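Local coordinates for putative branched-chain amino acid aminotransferase IlvE (Streptococcus mutans, PDB 4DQN), which probably transfers the amino group of leucine, isoleucine or valine to 2-oxoglutarate, with pyridoxal 5'-phosphate as cofactor, in branched-chain amino acid biosynthesis, at residues I104-Q109 with F150-M155; F16-L21 with E41-H46; K235-I240 with T318-D323; T326-Q329 with A335-G338; L76-M81 with P249-Y254. All coordinates share one frame; numbering follows the deposited sequence.

Interaction 1: residues I104-Q109 with F150-M155; sequences IDAAKQ and FTIFAM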
# COMPACT_ATOMS: atom_id res chain seq x y z
N ILE A 104 -1.71 -21.64 12.47
CA ILE A 104 -2.20 -21.85 13.82
C ILE A 104 -1.08 -22.40 14.69
O ILE A 104 -0.90 -21.97 15.83
CB ILE A 104 -3.42 -22.77 13.85
CG1 ILE A 104 -4.62 -22.06 13.20
CG2 ILE A 104 -3.80 -23.15 15.27
CD1 ILE A 104 -5.81 -23.00 13.00
N ASP A 105 -0.31 -23.34 14.15
CA ASP A 105 0.82 -23.88 14.89
C ASP A 105 1.82 -22.80 15.23
O ASP A 105 2.37 -22.77 16.34
CB ASP A 105 1.53 -24.97 14.09
CG ASP A 105 2.78 -25.46 14.79
OD1 ASP A 105 2.64 -26.17 15.80
OD2 ASP A 105 3.90 -25.11 14.35
N ALA A 106 2.07 -21.91 14.28
CA ALA A 106 3.03 -20.83 14.53
C ALA A 106 2.53 -19.91 15.63
O ALA A 106 3.31 -19.50 16.50
CB ALA A 106 3.26 -20.04 13.26
N ALA A 107 1.26 -19.55 15.57
CA ALA A 107 0.65 -18.72 16.61
C ALA A 107 0.81 -19.36 17.99
O ALA A 107 1.21 -18.69 18.94
CB ALA A 107 -0.82 -18.48 16.30
N LYS A 108 0.48 -20.64 18.09
CA LYS A 108 0.65 -21.35 19.36
C LYS A 108 2.10 -21.35 19.86
O LYS A 108 2.34 -21.14 21.05
CB LYS A 108 0.14 -22.78 19.24
CG LYS A 108 -1.37 -22.86 19.08
CD LYS A 108 -1.83 -24.31 19.22
CE LYS A 108 -3.35 -24.39 19.14
NZ LYS A 108 -3.85 -25.80 19.25
N GLN A 109 3.06 -21.60 18.96
CA GLN A 109 4.47 -21.56 19.34
C GLN A 109 4.86 -20.22 19.96
O GLN A 109 5.63 -20.18 20.92
CB GLN A 109 5.38 -21.81 18.13
CG GLN A 109 5.45 -23.25 17.65
CD GLN A 109 6.51 -23.41 16.57
OE1 GLN A 109 7.67 -23.09 16.79
NE2 GLN A 109 6.10 -23.90 15.40
N PHE A 150 7.30 -15.04 6.50
CA PHE A 150 6.13 -15.06 7.37
C PHE A 150 6.63 -15.04 8.81
O PHE A 150 7.39 -15.93 9.23
CB PHE A 150 5.25 -16.30 7.11
CG PHE A 150 4.07 -16.42 8.07
CD1 PHE A 150 3.08 -15.44 8.11
CD2 PHE A 150 3.96 -17.52 8.91
CE1 PHE A 150 1.98 -15.56 9.00
CE2 PHE A 150 2.87 -17.66 9.80
CZ PHE A 150 1.88 -16.68 9.84
N THR A 151 6.23 -14.02 9.56
CA THR A 151 6.65 -13.92 10.95
C THR A 151 5.46 -13.61 11.86
O THR A 151 4.52 -12.92 11.45
CB THR A 151 7.78 -12.86 11.12
OG1 THR A 151 8.20 -12.80 12.49
CG2 THR A 151 7.33 -11.46 10.65
N ILE A 152 5.47 -14.16 13.07
CA ILE A 152 4.49 -13.73 14.08
C ILE A 152 5.23 -13.27 15.32
O ILE A 152 5.95 -14.05 15.95
CB ILE A 152 3.53 -14.86 14.50
CG1 ILE A 152 2.85 -15.52 13.28
CG2 ILE A 152 2.47 -14.32 15.47
CD1 ILE A 152 1.81 -16.61 13.67
N PHE A 153 5.04 -12.00 15.66
CA PHE A 153 5.54 -11.47 16.93
C PHE A 153 4.37 -11.06 17.83
O PHE A 153 3.23 -10.97 17.37
CB PHE A 153 6.55 -10.33 16.74
CG PHE A 153 6.04 -9.14 15.97
CD1 PHE A 153 6.14 -9.10 14.58
CD2 PHE A 153 5.55 -8.02 16.64
CE1 PHE A 153 5.70 -8.00 13.87
CE2 PHE A 153 5.10 -6.91 15.94
CZ PHE A 153 5.18 -6.88 14.54
N ALA A 154 4.66 -10.85 19.11
CA ALA A 154 3.60 -10.68 20.11
C ALA A 154 3.88 -9.56 21.10
O ALA A 154 5.02 -9.16 21.31
CB ALA A 154 3.36 -12.00 20.85
N MET A 155 2.81 -9.06 21.72
CA MET A 155 2.95 -8.01 22.72
C MET A 155 1.70 -8.01 23.59
O MET A 155 0.58 -8.23 23.09
CB MET A 155 3.14 -6.64 22.07
CG MET A 155 1.94 -6.17 21.25
SD MET A 155 2.41 -5.62 19.59
CE MET A 155 2.87 -7.19 18.83
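This is an apolar helix-on-sheet contact, in which A106 and A107 of helix 100-113 rest on F150 and I152 of strand 147-157. All four residues are buried. The two short axes approach to 8.7 Å and run at 35° to each other, so helix and strand point roughly the same way. I152 does most of the touching. Its CD1 reaches the helix between the two alanines, at 3.7 Å from A106 CB. The same methyl lies 3.5 Å from A107 N, so it packs against the helix backbone as well. A107 CB is a little farther from I152 CD1, at 4.2 Å. The outer part of the I152 chain is extended (chi2 -177°), which carries CD1 out from the strand to the helix. F150 adds its ring: CE2 meets A106 CB obliquely at 4.2 Å. Alanines at both positions are consistent with the helix lying this near the strand. Strand 147-157 is an inner strand of a seven-stranded antiparallel sheet, bonded to strand 24-30 on one side and strand 126-136 on the other. Helix 100-113 covers one face of that sheet. T151 turns its CB from the helix, and its OG1 hydrogen-bonds to Y25 O. Along the helix, Q109 NE2 donates to D105 OD2 at 2.7 Å, with an N-H...O angle of 148°. The oxygen lies in the amide plane of Q109; the N-H comes from its syn side, tilted out of the carboxylate plane. K108 NZ reaches the backbone oxygens of K342 and D345, tying the helix to the C-terminal end of the chain.

Interaction 2: residues F16-L21 with E41-H46; sequences FEYHKL and EDATLH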
# COMPACT_ATOMS: atom_id res chain seq x y z
N PHE A 16 -2.35 -0.19 23.66
CA PHE A 16 -2.16 -1.03 22.50
C PHE A 16 -0.93 -0.47 21.81
O PHE A 16 -1.00 0.55 21.12
CB PHE A 16 -3.39 -0.92 21.60
CG PHE A 16 -3.45 -1.97 20.52
CD1 PHE A 16 -2.96 -1.70 19.25
CD2 PHE A 16 -4.01 -3.22 20.78
CE1 PHE A 16 -3.02 -2.65 18.24
CE2 PHE A 16 -4.08 -4.19 19.77
CZ PHE A 16 -3.58 -3.90 18.50
N GLU A 17 0.22 -1.10 22.04
CA GLU A 17 1.47 -0.63 21.44
C GLU A 17 2.49 -1.76 21.35
O GLU A 17 2.33 -2.81 21.97
CB GLU A 17 2.05 0.52 22.25
CG GLU A 17 2.66 0.10 23.56
CD GLU A 17 3.18 1.28 24.37
OE1 GLU A 17 3.45 1.09 25.57
OE2 GLU A 17 3.31 2.39 23.80
N TYR A 18 3.55 -1.54 20.58
CA TYR A 18 4.59 -2.55 20.40
C TYR A 18 5.37 -2.75 21.68
O TYR A 18 5.70 -1.79 22.37
CB TYR A 18 5.56 -2.11 19.30
CG TYR A 18 6.68 -3.12 19.07
CD1 TYR A 18 6.43 -4.31 18.38
CD2 TYR A 18 7.96 -2.90 19.56
CE1 TYR A 18 7.44 -5.25 18.17
CE2 TYR A 18 8.98 -3.83 19.36
CZ TYR A 18 8.71 -5.00 18.66
OH TYR A 18 9.72 -5.94 18.47
N HIS A 19 5.67 -4.02 21.98
CA HIS A 19 6.67 -4.40 22.97
C HIS A 19 7.55 -5.42 22.29
O HIS A 19 7.07 -6.23 21.51
CB HIS A 19 6.01 -5.06 24.20
CG HIS A 19 4.99 -4.20 24.87
ND1 HIS A 19 5.18 -3.67 26.13
CD2 HIS A 19 3.77 -3.78 24.47
CE1 HIS A 19 4.13 -2.95 26.47
NE2 HIS A 19 3.25 -3.00 25.48
N LYS A 20 8.85 -5.38 22.58
CA LYS A 20 9.77 -6.40 22.06
C LYS A 20 9.88 -7.58 23.02
O LYS A 20 10.58 -7.51 24.03
CB LYS A 20 11.15 -5.79 21.83
CG LYS A 20 12.15 -6.73 21.17
CD LYS A 20 13.51 -6.05 21.03
CE LYS A 20 14.62 -7.08 20.92
NZ LYS A 20 15.89 -6.56 21.51
N LEU A 21 9.18 -8.67 22.70
CA LEU A 21 9.17 -9.86 23.55
C LEU A 21 10.35 -10.78 23.19
O LEU A 21 10.95 -10.62 22.13
CB LEU A 21 7.83 -10.59 23.42
CG LEU A 21 6.77 -10.26 24.48
CD1 LEU A 21 6.60 -8.77 24.63
CD2 LEU A 21 5.42 -10.90 24.16
N GLU A 41 15.17 -14.77 18.44
CA GLU A 41 15.22 -13.72 19.44
C GLU A 41 15.43 -12.38 18.76
O GLU A 41 15.44 -11.34 19.41
CB GLU A 41 16.36 -13.99 20.43
CG GLU A 41 16.20 -15.31 21.18
CD GLU A 41 17.27 -15.50 22.23
OE1 GLU A 41 17.96 -16.54 22.20
OE2 GLU A 41 17.41 -14.61 23.09
N ASP A 42 15.61 -12.41 17.44
CA ASP A 42 15.96 -11.19 16.71
C ASP A 42 14.69 -10.50 16.24
O ASP A 42 13.96 -11.03 15.40
CB ASP A 42 16.82 -11.52 15.49
CG ASP A 42 17.51 -10.31 14.91
OD1 ASP A 42 17.27 -9.18 15.40
OD2 ASP A 42 18.29 -10.48 13.96
N ALA A 43 14.44 -9.32 16.78
CA ALA A 43 13.24 -8.55 16.45
C ALA A 43 13.50 -7.62 15.27
O ALA A 43 12.64 -6.81 14.91
CB ALA A 43 12.78 -7.77 17.67
N THR A 44 14.68 -7.72 14.68
CA THR A 44 15.03 -6.93 13.50
C THR A 44 14.95 -7.82 12.27
O THR A 44 15.49 -8.93 12.27
CB THR A 44 16.44 -6.34 13.61
OG1 THR A 44 16.49 -5.48 14.75
CG2 THR A 44 16.78 -5.51 12.38
N LEU A 45 14.25 -7.35 11.23
CA LEU A 45 14.20 -8.09 9.98
C LEU A 45 15.30 -7.58 9.08
O LEU A 45 15.56 -6.38 9.02
CB LEU A 45 12.84 -7.93 9.28
CG LEU A 45 11.64 -8.56 10.00
CD1 LEU A 45 10.35 -8.03 9.39
CD2 LEU A 45 11.67 -10.08 9.91
N HIS A 46 15.97 -8.51 8.39
CA HIS A 46 17.11 -8.16 7.55
C HIS A 46 16.73 -8.49 6.10
O HIS A 46 16.75 -9.64 5.70
CB HIS A 46 18.33 -8.97 8.00
CG HIS A 46 18.57 -8.89 9.48
ND1 HIS A 46 19.30 -7.87 10.06
CD2 HIS A 46 18.16 -9.69 10.50
CE1 HIS A 46 19.34 -8.05 11.37
NE2 HIS A 46 18.65 -9.14 11.66
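The backbones of K20 and A43 come nearest here, with their CA atoms 6.9 Å apart, where the loop 16-21 passes the turn that leads into strand 44-48. A43 is buried, and its methyl group is the centre of the contact. K20 lays its aliphatic chain alongside: K20 CG is 3.7 Å from A43 CB, and K20 CD and CE follow at 3.8 Å from the same carbon. The K20 chain starts with CG anti to the backbone N (chi1 -175°) and stays extended until it bends at chi4. Y18 comes in with its phenol oxygen, OH lying 3.7 Å from A43 CB. The polar partner of Y18 OH is E49 OE2 of the second subunit, to which it is hydrogen-bonded. K20 NZ makes no ion pair with D42, lying 6.8 Å from D42 OD1. D42 instead braces the turn. Its OD1 accepts from T44 N at 3.1 Å, an Asx turn, with the donor well above the carboxylate plane. Its OD2 accepts from H46 NE2 at 2.7 Å, with an N-H...O angle of 167°. D42 OD2 lies in the imidazole plane, and the N-H meets it from the syn side, tilted out of the carboxylate plane. H46 ND1 in turn is hydrogen-bonded to H46 ND1 of the second subunit. A43 also touches R24 of strand 24-30, and L45 packs on I26 of that strand and I134 of strand 126-136. L45 and H46 pair antiparallel with a strand of the second subunit, so strand 44-48 takes part in a sheet that spans the interface.

Interaction 3: residues K235-I240 with T318-D323; sequences KDNEFI and THKLYD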
# COMPACT_ATOMS: atom_id res chain seq x y z
N LYS A 235 -34.57 -0.85 16.04
CA LYS A 235 -35.62 -0.93 17.07
C LYS A 235 -36.27 -2.31 17.15
O LYS A 235 -36.80 -2.70 18.20
CB LYS A 235 -36.72 0.11 16.80
CG LYS A 235 -37.56 -0.19 15.56
CD LYS A 235 -38.83 0.66 15.49
CE LYS A 235 -39.66 0.31 14.26
NZ LYS A 235 -40.13 -1.10 14.28
N ASP A 236 -36.25 -3.04 16.05
CA ASP A 236 -36.80 -4.39 16.03
C ASP A 236 -35.72 -5.42 16.32
O ASP A 236 -35.80 -6.56 15.86
CB ASP A 236 -37.46 -4.67 14.68
CG ASP A 236 -38.60 -3.73 14.39
OD1 ASP A 236 -39.23 -3.25 15.35
OD2 ASP A 236 -38.87 -3.46 13.20
N ASN A 237 -34.73 -5.00 17.10
CA ASN A 237 -33.59 -5.83 17.49
C ASN A 237 -33.00 -6.67 16.35
O ASN A 237 -32.85 -7.88 16.48
CB ASN A 237 -33.95 -6.72 18.69
CG ASN A 237 -33.57 -6.07 20.01
OD1 ASN A 237 -32.85 -6.66 20.82
ND2 ASN A 237 -34.05 -4.85 20.24
N GLU A 238 -32.70 -6.02 15.24
CA GLU A 238 -31.96 -6.67 14.17
C GLU A 238 -30.52 -6.17 14.21
O GLU A 238 -30.27 -5.02 14.55
CB GLU A 238 -32.56 -6.34 12.80
CG GLU A 238 -34.05 -6.60 12.67
CD GLU A 238 -34.68 -5.67 11.65
OE1 GLU A 238 -34.42 -4.45 11.74
OE2 GLU A 238 -35.41 -6.15 10.76
N PHE A 239 -29.58 -7.05 13.87
CA PHE A 239 -28.16 -6.70 13.79
C PHE A 239 -27.82 -6.54 12.32
O PHE A 239 -27.98 -7.49 11.53
CB PHE A 239 -27.34 -7.84 14.39
CG PHE A 239 -25.86 -7.59 14.44
CD1 PHE A 239 -25.06 -7.88 13.34
CD2 PHE A 239 -25.26 -7.11 15.59
CE1 PHE A 239 -23.68 -7.66 13.38
CE2 PHE A 239 -23.89 -6.89 15.64
CZ PHE A 239 -23.10 -7.17 14.53
N ILE A 240 -27.36 -5.35 11.93
CA ILE A 240 -27.04 -5.10 10.53
C ILE A 240 -25.61 -4.56 10.38
O ILE A 240 -25.21 -3.61 11.07
CB ILE A 240 -28.06 -4.15 9.87
CG1 ILE A 240 -29.48 -4.70 10.03
CG2 ILE A 240 -27.73 -3.98 8.39
CD1 ILE A 240 -30.56 -3.83 9.39
N THR A 318 -25.70 -3.70 22.77
CA THR A 318 -24.24 -3.65 22.65
C THR A 318 -23.61 -4.30 23.88
O THR A 318 -22.72 -5.14 23.77
CB THR A 318 -23.72 -2.20 22.49
OG1 THR A 318 -24.22 -1.64 21.27
CG2 THR A 318 -22.19 -2.18 22.45
N HIS A 319 -24.10 -3.92 25.06
CA HIS A 319 -23.59 -4.51 26.31
C HIS A 319 -23.71 -6.02 26.32
O HIS A 319 -22.78 -6.72 26.73
CB HIS A 319 -24.36 -3.94 27.50
CG HIS A 319 -23.66 -2.83 28.21
ND1 HIS A 319 -24.14 -1.53 28.22
CD2 HIS A 319 -22.54 -2.82 28.96
CE1 HIS A 319 -23.32 -0.77 28.92
NE2 HIS A 319 -22.34 -1.52 29.38
N LYS A 320 -24.85 -6.53 25.87
CA LYS A 320 -25.13 -7.96 25.89
C LYS A 320 -24.24 -8.73 24.93
O LYS A 320 -23.77 -9.83 25.25
CB LYS A 320 -26.60 -8.22 25.53
CG LYS A 320 -27.55 -8.18 26.72
CD LYS A 320 -28.98 -7.90 26.27
CE LYS A 320 -29.34 -8.69 25.02
NZ LYS A 320 -30.64 -8.23 24.41
N LEU A 321 -24.02 -8.17 23.75
CA LEU A 321 -23.15 -8.79 22.76
C LEU A 321 -21.71 -8.77 23.23
O LEU A 321 -20.99 -9.76 23.06
CB LEU A 321 -23.27 -8.05 21.42
CG LEU A 321 -24.62 -8.19 20.71
CD1 LEU A 321 -24.74 -7.20 19.54
CD2 LEU A 321 -24.79 -9.59 20.20
N TYR A 322 -21.29 -7.65 23.82
CA TYR A 322 -19.92 -7.52 24.34
C TYR A 322 -19.65 -8.54 25.44
O TYR A 322 -18.62 -9.24 25.41
CB TYR A 322 -19.69 -6.11 24.88
CG TYR A 322 -18.30 -5.86 25.46
CD1 TYR A 322 -17.25 -5.42 24.65
CD2 TYR A 322 -18.03 -6.07 26.81
CE1 TYR A 322 -15.97 -5.19 25.18
CE2 TYR A 322 -16.77 -5.85 27.35
CZ TYR A 322 -15.74 -5.41 26.52
OH TYR A 322 -14.48 -5.18 27.05
N ASP A 323 -20.55 -8.62 26.41
CA ASP A 323 -20.41 -9.57 27.52
C ASP A 323 -20.30 -11.01 27.01
O ASP A 323 -19.45 -11.78 27.47
CB ASP A 323 -21.58 -9.43 28.51
CG ASP A 323 -21.50 -8.16 29.33
OD1 ASP A 323 -20.43 -7.51 29.30
OD2 ASP A 323 -22.48 -7.81 30.02
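F239 overlaps L321 CD1 with its CD2 and CE2 atoms. That methyl lies 4.0 Å from F239 CD2 and equally far from F239 CE2, and it meets the ring obliquely. F239 has CG trans to the amide nitrogen (chi1 -177°), which places CD2 and CE2 beside L321 CD1. L321 presents only CD1 to it. Both residues are buried. Their meeting is narrow, and the backbones stay well apart: the nearest CA atoms, of F239 and T318, are 10.2 Å from each other. Nearer the surface, N237 OD1 is 4.5 Å from K320 NZ, too far for a hydrogen bond. K235 NZ forms a salt bridge with D236 OD1 at 2.6 Å, on the syn side of the carboxylate, within the turn before the strand. The F239 ring also meets that of F231 with the planes nearly parallel. Both F239 and L321 touch L256 of helix 251-262, which therefore shares this apolar cluster. Strand 238-241 and its parallel neighbour 267-270 are joined through that same helix, a beta-alpha-beta crossover at the border of the mixed sheet, with helix 316-329 packed alongside.

Interaction 4: residues T326-Q329 with A335-G338; sequences TGIQ and APEG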
# COMPACT_ATOMS: atom_id res chain seq x y z
N THR A 326 -16.82 -11.53 24.74
CA THR A 326 -15.63 -11.55 25.59
C THR A 326 -15.68 -12.73 26.57
O THR A 326 -14.65 -13.35 26.86
CB THR A 326 -15.41 -10.22 26.34
OG1 THR A 326 -16.56 -9.91 27.14
CG2 THR A 326 -15.16 -9.08 25.37
N GLY A 327 -16.88 -13.06 27.05
CA GLY A 327 -17.02 -14.23 27.92
C GLY A 327 -16.52 -15.49 27.24
O GLY A 327 -15.80 -16.30 27.83
N ILE A 328 -16.89 -15.65 25.98
CA ILE A 328 -16.46 -16.79 25.20
C ILE A 328 -14.95 -16.77 24.99
O ILE A 328 -14.28 -17.79 25.15
CB ILE A 328 -17.17 -16.81 23.84
CG1 ILE A 328 -18.65 -17.17 24.03
CG2 ILE A 328 -16.51 -17.81 22.87
CD1 ILE A 328 -19.52 -16.80 22.85
N GLN A 329 -14.43 -15.60 24.63
CA GLN A 329 -13.00 -15.46 24.37
C GLN A 329 -12.16 -15.80 25.60
O GLN A 329 -11.16 -16.51 25.51
CB GLN A 329 -12.70 -14.06 23.85
CG GLN A 329 -13.30 -13.79 22.46
CD GLN A 329 -13.30 -12.32 22.08
OE1 GLN A 329 -13.40 -11.45 22.94
NE2 GLN A 329 -13.19 -12.03 20.78
N ALA A 335 -18.49 -21.91 24.44
CA ALA A 335 -18.19 -21.45 23.08
C ALA A 335 -18.98 -22.19 22.03
O ALA A 335 -19.38 -23.33 22.24
CB ALA A 335 -16.71 -21.64 22.79
N PRO A 336 -19.19 -21.55 20.87
CA PRO A 336 -19.70 -22.35 19.75
C PRO A 336 -18.67 -23.41 19.40
O PRO A 336 -17.48 -23.24 19.73
CB PRO A 336 -19.81 -21.32 18.61
CG PRO A 336 -20.00 -20.00 19.30
CD PRO A 336 -19.14 -20.11 20.55
N GLU A 337 -19.10 -24.50 18.77
CA GLU A 337 -18.19 -25.55 18.32
C GLU A 337 -17.09 -25.01 17.40
O GLU A 337 -17.37 -24.24 16.49
CB GLU A 337 -18.98 -26.63 17.58
CG GLU A 337 -18.29 -27.97 17.49
CD GLU A 337 -18.32 -28.72 18.81
OE1 GLU A 337 -18.82 -28.16 19.82
OE2 GLU A 337 -17.86 -29.89 18.84
N GLY A 338 -15.85 -25.41 17.66
CA GLY A 338 -14.74 -25.10 16.77
C GLY A 338 -14.09 -23.73 16.92
O GLY A 338 -13.14 -23.43 16.21
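I328 is the residue of segment 326-329 that touches A335 and P336, where the chain doubles back after helix 316-329. This is a helix-loop-strand connection: the loop after helix 316-329 packs back on its last turn before strand 340-342. T326 comes first and turns to its own helix: its OG1 hydrogen-bonds to Y322 O. G327 follows, and a backbone bond to V333 ties the last helical turn to the loop. I328 then makes the contact, its CA lying 5.4 Å from that of A335. The two branches of its side chain share the work. CG2, the branch anti to the main-chain N, packs on A335 CB at 3.8 Å. It also lies 4.0 Å from A335 CA, so it rests on the backbone of the loop as well as on the methyl. The other branch, CG1, stands beside the N (chi1 -71°) and carries CD1 to the proline. Q329 turns its CB from the loop; its side chain packs on F77, and its backbone O accepts from Q75 NE2. Around the contact, L259 and R263 touch both I328 and P336, and I340 touches both I328 and A335. I328 thus packs among helix 251-262, the loop after it and strands 74-77 and 340-342. The side chains of I328 and P336 cross at about a right angle, with P336 CD 4.0 Å from I328 CD1 and 4.2 Å from I328 CG2.

Interaction 5: residues L76-M81 with P249-Y254; sequences LFRPNM and PSVTKY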
# COMPACT_ATOMS: atom_id res chain seq x y z
N LEU A 76 -6.48 -19.45 22.08
CA LEU A 76 -6.69 -18.58 20.93
C LEU A 76 -8.16 -18.62 20.57
O LEU A 76 -8.87 -19.57 20.93
CB LEU A 76 -5.87 -19.07 19.74
CG LEU A 76 -4.36 -18.97 19.91
CD1 LEU A 76 -3.66 -19.64 18.73
CD2 LEU A 76 -3.92 -17.50 20.03
N PHE A 77 -8.62 -17.59 19.87
CA PHE A 77 -10.02 -17.45 19.49
C PHE A 77 -10.14 -17.39 17.96
O PHE A 77 -9.74 -16.40 17.33
CB PHE A 77 -10.59 -16.17 20.13
CG PHE A 77 -12.00 -15.84 19.69
CD1 PHE A 77 -13.09 -16.51 20.23
CD2 PHE A 77 -12.22 -14.84 18.74
CE1 PHE A 77 -14.39 -16.20 19.83
CE2 PHE A 77 -13.51 -14.53 18.33
CZ PHE A 77 -14.60 -15.20 18.88
N ARG A 78 -10.68 -18.46 17.39
CA ARG A 78 -10.91 -18.58 15.95
C ARG A 78 -9.69 -18.25 15.06
O ARG A 78 -9.85 -17.56 14.05
CB ARG A 78 -12.11 -17.69 15.56
CG ARG A 78 -13.41 -18.04 16.30
CD ARG A 78 -14.54 -17.03 16.04
NE ARG A 78 -15.54 -17.24 14.97
CZ ARG A 78 -15.51 -18.12 13.97
NH1 ARG A 78 -14.51 -18.96 13.81
NH2 ARG A 78 -16.50 -18.17 13.09
N PRO A 79 -8.49 -18.77 15.39
CA PRO A 79 -7.35 -18.37 14.56
C PRO A 79 -7.44 -18.97 13.16
O PRO A 79 -6.76 -18.46 12.27
CB PRO A 79 -6.16 -18.96 15.31
CG PRO A 79 -6.73 -20.17 16.03
CD PRO A 79 -8.10 -19.72 16.45
N ASN A 80 -8.23 -20.03 12.98
CA ASN A 80 -8.51 -20.55 11.63
C ASN A 80 -9.09 -19.48 10.72
O ASN A 80 -8.80 -19.45 9.51
CB ASN A 80 -9.47 -21.74 11.69
CG ASN A 80 -10.83 -21.36 12.25
OD1 ASN A 80 -10.93 -20.78 13.33
ND2 ASN A 80 -11.89 -21.67 11.50
N MET A 81 -9.90 -18.58 11.29
CA MET A 81 -10.49 -17.50 10.51
C MET A 81 -9.45 -16.48 10.06
O MET A 81 -9.47 -16.02 8.91
CB MET A 81 -11.60 -16.79 11.30
CG MET A 81 -12.81 -17.67 11.60
SD MET A 81 -13.75 -18.18 10.14
CE MET A 81 -14.62 -16.64 9.82
N PRO A 249 -13.46 -7.99 5.87
CA PRO A 249 -14.37 -8.75 6.73
C PRO A 249 -13.69 -9.17 8.05
O PRO A 249 -12.82 -10.04 8.03
CB PRO A 249 -14.70 -9.99 5.88
CG PRO A 249 -13.56 -10.11 4.88
CD PRO A 249 -12.72 -8.85 4.93
N SER A 250 -14.08 -8.55 9.16
CA SER A 250 -13.43 -8.86 10.44
C SER A 250 -13.95 -10.15 11.07
O SER A 250 -15.12 -10.53 10.89
CB SER A 250 -13.51 -7.68 11.43
OG SER A 250 -14.70 -7.69 12.20
N VAL A 251 -13.07 -10.86 11.77
CA VAL A 251 -13.46 -12.08 12.48
C VAL A 251 -14.48 -11.72 13.56
O VAL A 251 -15.43 -12.46 13.83
CB VAL A 251 -12.22 -12.76 13.11
CG1 VAL A 251 -12.60 -14.08 13.75
CG2 VAL A 251 -11.16 -12.99 12.04
N THR A 252 -14.29 -10.55 14.16
CA THR A 252 -15.19 -10.07 15.20
C THR A 252 -16.61 -9.88 14.65
O THR A 252 -17.59 -10.27 15.30
CB THR A 252 -14.66 -8.76 15.81
OG1 THR A 252 -13.28 -8.96 16.17
CG2 THR A 252 -15.43 -8.40 17.08
N LYS A 253 -16.73 -9.31 13.45
CA LYS A 253 -18.04 -9.13 12.82
C LYS A 253 -18.77 -10.44 12.57
O LYS A 253 -19.97 -10.56 12.87
CB LYS A 253 -17.92 -8.37 11.49
CG LYS A 253 -19.15 -8.56 10.62
CD LYS A 253 -19.05 -7.88 9.27
CE LYS A 253 -18.27 -8.69 8.26
NZ LYS A 253 -18.20 -7.93 6.97
N TYR A 254 -18.07 -11.44 12.03
CA TYR A 254 -18.71 -12.72 11.78
C TYR A 254 -19.13 -13.37 13.08
O TYR A 254 -20.21 -13.96 13.17
CB TYR A 254 -17.78 -13.64 10.98
CG TYR A 254 -17.67 -13.23 9.54
CD1 TYR A 254 -18.80 -12.79 8.85
CD2 TYR A 254 -16.45 -13.23 8.87
CE1 TYR A 254 -18.73 -12.40 7.54
CE2 TYR A 254 -16.37 -12.83 7.55
CZ TYR A 254 -17.52 -12.41 6.89
OH TYR A 254 -17.46 -12.01 5.58
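V251, M81, R78 and Y254 bring the starts of two helices together by apolar packing. V251 supplies both its methyls. CG1 lies 3.8 Å from M81 CB, and CG2 is 3.9 Å from that same carbon, so the fork of the valine straddles M81 CB. V251 CG1 also touches R78 CB at 4.1 Å. M81 folds back through two bends (chi2 -65°, chi3 -77°), which brings its CE to Y254. There M81 CE stands 4.0 Å from Y254 CD2 and meets the ring obliquely. Pi contacts involve R78. Its CG sits over the centre of one face of the F77 ring, 3.9 Å above the plane, and its guanidinium makes a cation-pi contact with W339. A side-chain cap is made by S250 on helix 251-262: its OG accepts from K253 N at 2.9 Å, with an N-H...O angle of 155°. R78 is the N-cap residue of helix 79-92 by position; its backbone O accepts from M81 N at 2.9 Å. P249 O, in the loop before helix 251-262, accepts from R85 NH1 of helix 79-92. Helix 79-92 follows strand 74-77 of the seven-stranded antiparallel sheet, while helix 251-262 connects strands of the mixed sheet, so the contact joins the two sheet regions of this class-IV aminotransferase. Strand 340-342 runs beside strand 74-77, L325 of helix 316-329 touches both F77 and T252, and helix 100-113 lies against L76, P79 and N80.

How the interactions relate
Interactions 5 and 1 come nearest the predicted cofactor lysine, K188, which carries no pyridoxal phosphate in this structure: the V251 side chain is about 8 Å from that of K188, and the F150 side chain about 11 Å. They touch each other, I104 CD1 lying 3.8 Å from N80 N. Interaction 2 adjoins interaction 1 through F153 CE2 and Y18 CE1, 3.6 Å apart, and both reach the second subunit. Interaction 4 meets interaction 5 where I328 CG2 lies 4.0 Å from F77 CE1. Interactions 3 and 4 share helix 316-329, with centres about 17 Å apart. Interaction 3 lies across the chain's centre from interactions 1 and 2, its centre about 33 and about 38 Å from theirs.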